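Long-range contacts in carboxylesterase (PDB 3WJ2), which is an alpha/beta-hydrolase-fold carboxylesterase from an acid-loving archaeon, hydrolysing carboxylic esters: residues L80-G85 and I111-R116; V181-S186 and I244-E249. All coordinates share one frame; numbering follows the deposited sequence.

Contact 1. Residues L80-G85 and I111-R116; sequences LYYHGG and ISIEYR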
loop_
_atom_site.group_PDB
_atom_site.type_symbol
_atom_site.label_atom_id
_atom_site.label_comp_id
_atom_site.label_asym_id
_atom_site.label_seq_id
_atom_site.Cartn_x
_atom_site.Cartn_y
_atom_site.Cartn_z
ATOM N N LEU B 80 18.938 25.470 13.500
ATOM C CA LEU B 80 19.139 26.180 12.230
ATOM C C LEU B 80 18.080 25.617 11.282
ATOM O O LEU B 80 18.030 24.386 11.102
ATOM C CB LEU B 80 20.538 25.979 11.695
ATOM C CG LEU B 80 21.612 26.155 12.779
ATOM C CD1 LEU B 80 22.973 26.016 12.027
ATOM C CD2 LEU B 80 21.473 27.431 13.529
ATOM N N TYR B 81 17.285 26.494 10.679
ATOM C CA TYR B 81 16.137 26.067 9.839
ATOM C C TYR B 81 16.438 26.431 8.425
ATOM O O TYR B 81 16.736 27.607 8.083
ATOM C CB TYR B 81 14.821 26.762 10.306
ATOM C CG TYR B 81 13.668 26.003 9.682
ATOM C CD1 TYR B 81 13.166 24.877 10.375
ATOM C CD2 TYR B 81 13.187 26.378 8.428
ATOM C CE1 TYR B 81 12.125 24.117 9.800
ATOM C CE2 TYR B 81 12.161 25.549 7.810
ATOM C CZ TYR B 81 11.707 24.432 8.516
ATOM O OH TYR B 81 10.752 23.630 7.923
ATOM N N TYR B 82 16.318 25.468 7.513
ATOM C CA TYR B 82 16.506 25.718 6.098
ATOM C C TYR B 82 15.196 25.515 5.358
ATOM O O TYR B 82 14.581 24.446 5.296
ATOM C CB TYR B 82 17.600 24.746 5.450
ATOM C CG TYR B 82 18.921 24.850 6.230
ATOM C CD1 TYR B 82 19.830 25.795 5.904
ATOM C CD2 TYR B 82 19.165 23.985 7.369
ATOM C CE1 TYR B 82 20.981 25.992 6.684
ATOM C CE2 TYR B 82 20.328 24.160 8.113
ATOM C CZ TYR B 82 21.235 25.125 7.710
ATOM O OH TYR B 82 22.377 25.382 8.448
ATOM N N HIS B 83 14.684 26.626 4.793
ATOM C CA HIS B 83 13.303 26.575 4.249
ATOM C C HIS B 83 13.220 25.704 3.000
ATOM O O HIS B 83 14.246 25.353 2.337
ATOM C CB HIS B 83 12.925 28.055 3.782
ATOM C CG HIS B 83 13.731 28.591 2.622
ATOM N ND1 HIS B 83 13.423 28.353 1.296
ATOM C CD2 HIS B 83 14.810 29.397 2.612
ATOM C CE1 HIS B 83 14.321 28.953 0.545
ATOM N NE2 HIS B 83 15.174 29.582 1.328
ATOM N N GLY B 84 12.012 25.322 2.664
ATOM C CA GLY B 84 11.689 24.587 1.399
ATOM C C GLY B 84 11.461 25.471 0.188
ATOM O O GLY B 84 11.612 26.700 0.299
ATOM N N GLY B 85 10.981 24.890 -0.880
ATOM C CA GLY B 85 10.902 25.660 -2.176
ATOM C C GLY B 85 11.646 25.077 -3.402
ATOM O O GLY B 85 11.995 25.780 -4.342
ATOM N N ILE B 111 16.774 29.740 13.793
ATOM C CA ILE B 111 17.563 30.632 12.946
ATOM C C ILE B 111 17.284 30.212 11.522
ATOM O O ILE B 111 17.795 29.184 11.035
ATOM C CB ILE B 111 19.096 30.581 13.266
ATOM C CG1 ILE B 111 19.278 30.925 14.780
ATOM C CG2 ILE B 111 19.874 31.567 12.313
ATOM C CD1 ILE B 111 20.782 30.781 15.251
ATOM N N SER B 112 16.526 31.028 10.809
ATOM C CA SER B 112 16.121 30.700 9.446
ATOM C C SER B 112 17.160 31.233 8.490
ATOM O O SER B 112 17.491 32.451 8.459
ATOM C CB SER B 112 14.717 31.298 9.230
ATOM O OG SER B 112 14.355 31.127 7.852
ATOM N N ILE B 113 17.780 30.325 7.717
ATOM C CA ILE B 113 18.916 30.702 6.862
ATOM C C ILE B 113 18.589 30.726 5.396
ATOM O O ILE B 113 17.952 29.803 4.846
ATOM C CB ILE B 113 20.098 29.728 7.105
ATOM C CG1 ILE B 113 20.584 29.887 8.553
ATOM C CG2 ILE B 113 21.261 29.985 6.144
ATOM C CD1 ILE B 113 21.272 28.623 9.064
ATOM N N GLU B 114 18.934 31.841 4.758
ATOM C CA GLU B 114 18.736 31.985 3.311
ATOM C C GLU B 114 19.885 31.464 2.491
ATOM O O GLU B 114 20.769 32.262 2.041
ATOM C CB GLU B 114 18.475 33.458 2.863
ATOM C CG GLU B 114 17.072 33.729 2.800
ATOM C CD GLU B 114 16.784 35.177 2.390
ATOM O OE1 GLU B 114 17.679 35.969 1.946
ATOM O OE2 GLU B 114 15.634 35.505 2.649
ATOM N N TYR B 115 19.845 30.169 2.142
ATOM C CA TYR B 115 20.854 29.629 1.210
ATOM C C TYR B 115 20.606 30.032 -0.209
ATOM O O TYR B 115 19.528 30.575 -0.526
ATOM C CB TYR B 115 20.818 28.069 1.329
ATOM C CG TYR B 115 19.424 27.461 1.034
ATOM C CD1 TYR B 115 19.054 27.137 -0.308
ATOM C CD2 TYR B 115 18.489 27.266 2.096
ATOM C CE1 TYR B 115 17.786 26.581 -0.513
ATOM C CE2 TYR B 115 17.254 26.637 1.852
ATOM C CZ TYR B 115 16.948 26.343 0.551
ATOM O OH TYR B 115 15.730 25.797 0.180
ATOM N N ARG B 116 21.607 29.851 -1.050
ATOM C CA ARG B 116 21.559 30.343 -2.473
ATOM C C ARG B 116 20.665 29.389 -3.286
ATOM O O ARG B 116 20.655 28.134 -3.085
ATOM C CB ARG B 116 22.954 30.446 -3.036
ATOM C CG ARG B 116 23.697 31.632 -2.316
ATOM C CD ARG B 116 25.192 31.658 -2.733
ATOM N NE ARG B 116 25.841 30.410 -2.317
ATOM C CZ ARG B 116 27.052 29.991 -2.679
ATOM N NH1 ARG B 116 27.713 30.813 -3.550
ATOM N NH2 ARG B 116 27.562 28.835 -2.262
HETATM O O HOH W 1 15.325 29.278 5.734
HETATM O O HOH W 2 17.097 31.254 0.335
#

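Contact 2. Residues V181-S186 and I244-E249; sequences VLFYPS and IMVTNE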
loop_
_atom_site.group_PDB
_atom_site.type_symbol
_atom_site.label_atom_id
_atom_site.label_comp_id
_atom_site.label_asym_id
_atom_site.label_seq_id
_atom_site.Cartn_x
_atom_site.Cartn_y
_atom_site.Cartn_z
ATOM N N VAL B 181 15.806 17.523 12.094
ATOM C CA VAL B 181 14.302 17.499 12.160
ATOM C C VAL B 181 13.874 17.679 10.676
ATOM O O VAL B 181 14.137 18.734 10.009
ATOM C CB VAL B 181 13.820 18.675 12.927
ATOM C CG1 VAL B 181 12.266 18.554 12.919
ATOM C CG2 VAL B 181 14.315 18.607 14.358
ATOM N N LEU B 182 13.317 16.590 10.116
ATOM C CA LEU B 182 13.163 16.558 8.655
ATOM C C LEU B 182 11.692 16.500 8.321
ATOM O O LEU B 182 11.049 15.471 8.390
ATOM C CB LEU B 182 13.834 15.222 8.060
ATOM C CG LEU B 182 15.309 15.110 8.515
ATOM C CD1 LEU B 182 15.853 13.678 8.062
ATOM C CD2 LEU B 182 16.245 16.227 8.016
ATOM N N PHE B 183 11.153 17.649 7.827
ATOM C CA PHE B 183 9.783 17.574 7.337
ATOM C C PHE B 183 9.812 17.293 5.864
ATOM O O PHE B 183 10.237 18.105 4.999
ATOM C CB PHE B 183 9.107 19.035 7.521
ATOM C CG PHE B 183 8.715 19.345 8.926
ATOM C CD1 PHE B 183 7.456 18.986 9.405
ATOM C CD2 PHE B 183 9.587 20.118 9.745
ATOM C CE1 PHE B 183 7.126 19.235 10.763
ATOM C CE2 PHE B 183 9.225 20.418 11.109
ATOM C CZ PHE B 183 7.974 20.005 11.575
ATOM N N TYR B 184 9.343 16.061 5.546
ATOM C CA TYR B 184 9.197 15.609 4.152
ATOM C C TYR B 184 10.316 16.080 3.181
ATOM O O TYR B 184 10.077 16.738 2.126
ATOM C CB TYR B 184 7.756 15.908 3.612
ATOM C CG TYR B 184 7.242 17.302 3.915
ATOM C CD1 TYR B 184 7.527 18.313 3.026
ATOM C CD2 TYR B 184 6.532 17.502 5.105
ATOM C CE1 TYR B 184 6.972 19.623 3.324
ATOM C CE2 TYR B 184 5.969 18.737 5.417
ATOM C CZ TYR B 184 6.235 19.735 4.521
ATOM O OH TYR B 184 5.735 21.050 4.830
ATOM N N PRO B 185 11.591 15.614 3.418
ATOM C CA PRO B 185 12.671 16.016 2.518
ATOM C C PRO B 185 12.574 15.321 1.108
ATOM O O PRO B 185 11.998 14.205 1.008
ATOM C CB PRO B 185 13.917 15.368 3.169
ATOM C CG PRO B 185 13.366 14.287 4.125
ATOM C CD PRO B 185 11.975 14.842 4.598
ATOM N N SER B 186 13.155 15.944 0.098
ATOM C CA SER B 186 13.472 15.254 -1.169
ATOM C C SER B 186 14.764 14.444 -0.794
ATOM O O SER B 186 15.625 14.920 -0.011
ATOM C CB SER B 186 13.592 16.199 -2.359
ATOM O OG SER B 186 14.482 17.267 -1.938
ATOM N N ILE B 244 14.111 13.275 13.595
ATOM C CA ILE B 244 12.623 13.263 13.567
ATOM C C ILE B 244 12.268 13.401 12.085
ATOM O O ILE B 244 12.700 14.365 11.414
ATOM C CB ILE B 244 12.044 14.411 14.331
ATOM C CG1 ILE B 244 12.522 14.406 15.794
ATOM C CG2 ILE B 244 10.490 14.428 14.223
ATOM C CD1 ILE B 244 12.132 15.768 16.589
ATOM N N MET B 245 11.422 12.474 11.577
ATOM C CA MET B 245 11.030 12.444 10.158
ATOM C C MET B 245 9.527 12.552 10.115
ATOM O O MET B 245 8.823 11.821 10.795
ATOM C CB MET B 245 11.416 11.132 9.432
ATOM C CG MET B 245 10.834 11.033 8.035
ATOM S SD MET B 245 11.735 12.102 6.845
ATOM C CE MET B 245 13.303 11.143 6.577
ATOM N N VAL B 246 9.060 13.552 9.330
ATOM C CA VAL B 246 7.580 13.662 9.123
ATOM C C VAL B 246 7.360 13.479 7.649
ATOM O O VAL B 246 7.918 14.141 6.792
ATOM C CB VAL B 246 7.143 15.121 9.500
ATOM C CG1 VAL B 246 5.635 15.269 9.219
ATOM C CG2 VAL B 246 7.484 15.375 11.035
ATOM N N THR B 247 6.480 12.533 7.315
ATOM C CA THR B 247 6.055 12.347 5.919
ATOM C C THR B 247 4.543 12.574 5.864
ATOM O O THR B 247 3.846 12.699 6.882
ATOM C CB THR B 247 6.316 10.826 5.484
ATOM O OG1 THR B 247 5.355 9.993 6.133
ATOM C CG2 THR B 247 7.716 10.426 5.966
ATOM N N ASN B 248 4.103 12.734 4.616
ATOM C CA ASN B 248 2.641 13.007 4.402
ATOM C C ASN B 248 2.062 11.826 3.615
ATOM O O ASN B 248 2.682 11.367 2.660
ATOM C CB ASN B 248 2.526 14.220 3.478
ATOM C CG ASN B 248 3.224 15.454 4.086
ATOM O OD1 ASN B 248 2.846 15.907 5.150
ATOM N ND2 ASN B 248 4.199 15.970 3.390
ATOM N N GLU B 249 0.878 11.400 4.038
ATOM C CA GLU B 249 0.225 10.275 3.271
ATOM C C GLU B 249 0.120 10.461 1.774
ATOM O O GLU B 249 0.491 9.560 1.011
ATOM C CB GLU B 249 -1.164 10.055 3.890
ATOM C CG GLU B 249 -1.795 8.812 3.269
ATOM C CD GLU B 249 -3.097 8.449 3.921
ATOM O OE1 GLU B 249 -3.661 9.172 4.738
ATOM O OE2 GLU B 249 -3.561 7.298 3.624
#

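Contact 1. Residues L80-G85 and I111-R116
The imidazole of His83 and the phenol ring of Tyr115 form an offset stack, centroids 4.5 Å apart and planes within 13° of parallel, with Tyr115 CE2 lying over one face of the imidazole, displaced toward its rim. The same phenol reaches the histidine backbone: Tyr115 OH donates to His83 O at 2.7 Å. Both residues place CG between backbone N and carbonyl carbon (chi1 66° for His83, 57° for Tyr115), which brings the two rings together. Rotation of the imidazole is fixed at both nitrogens. His83 ND1 donates to Gly84 O at 2.6 Å, close to the ring plane, and His83 NE2 shares a water with Tyr115 O. An alanine at His83 would probably leave the Tyr115 ring without its stacking partner and Gly84 O without its side-chain donor, freeing the glycine turn to move. At the edge of the imidazole, in its plane, another water bonds Tyr81 O, His83 N, Ser112 OG and Ile113 O, bridging the two segments. The strand pairing is parallel, Tyr81 N to Ile111 O at 2.8 Å and nearly straight, Ile113 N to Tyr81 O at 2.9 Å. Ile113 CD1 touches Leu80 CB and also the ring of Tyr82, which lies alongside Ile113, and is 3.5 Å from Tyr82 OH, itself bonded to Ser133. His83 opens an HGG sequence that in related esterases belongs to the oxyanion-hole loop. The strands belong to a beta-alpha-beta unit whose helix 96-106 lies against Tyr81 and Ser112, while helix 125-139 covers Leu80, Ile113 and Tyr115, and strands 63-71 and 150-155 flank the pair.

Contact 2. Residues V181-S186 and I244-E249
Leu182 binds both ways into the neighbouring strand: its N donates to Ile244 O at 2.6 Å, and its O accepts from Val246 N at 2.9 Å. Tyr184 N adds a more bent bond to Val246 O, 2.7 Å, just past the end of strand 180-183. Apolar contacts fall on two faces of this parallel pair. On one, the Phe183 ring lies alongside Val246, its CD1 3.9 Å from Val246 CB, and Val181 CG2 meets Ile244 CD1; helix 291-303 packs here through Val300. On the other, Met245 starts anti to its backbone N (chi1 172°), then bends at chi2 and chi3, so that the thioether curls toward the first strand. Met245 SD comes to 3.6 Å from Pro185 CD, and its CE rests against Leu182 CD1; helix 254-266 lies on this side. A third kind of contact sets an amide over an aromatic ring: Asn248 ND2 sits above one face of Tyr184, 3.3 Å from Tyr184 CD2, with the planes 50° apart. The amide is held elsewhere, ND2 by Asp251 and OD1 by Ser283, while Tyr184 OH bonds Ala284 N and the ring packs edge-to-face with His281. Asp251 and His281 are, by the pattern of this family, the likely acid and base of the catalytic triad. The chemistry is thus divided: hydrocarbon joins the strands to the flanking helices, whereas the polar Tyr184-Asn248 pair at their C-terminal ends ties together the loops that carry the probable catalytic residues.

In the fold
Contact 1 and contact 2 lie in one sheet, their centres about 16 Å apart, with strand 150-155 between them. That strand bonds to Leu80 and Tyr82 on one side and to Val181 and Phe183 on the other, and runs into the probable nucleophile elbow around Ser156. Across it the contacts meet directly, Tyr81 OH packing 4.1 Å from Phe183 CD2; the same hydroxyl bonds Asp155, the residue before the serine. Both segment pairs run out at the C-terminal ends of the parallel strands, where the active site of this fold lies: 80-85 includes the start of the likely oxyanion-hole loop, and 244-249 leads into the loop bearing Asp251.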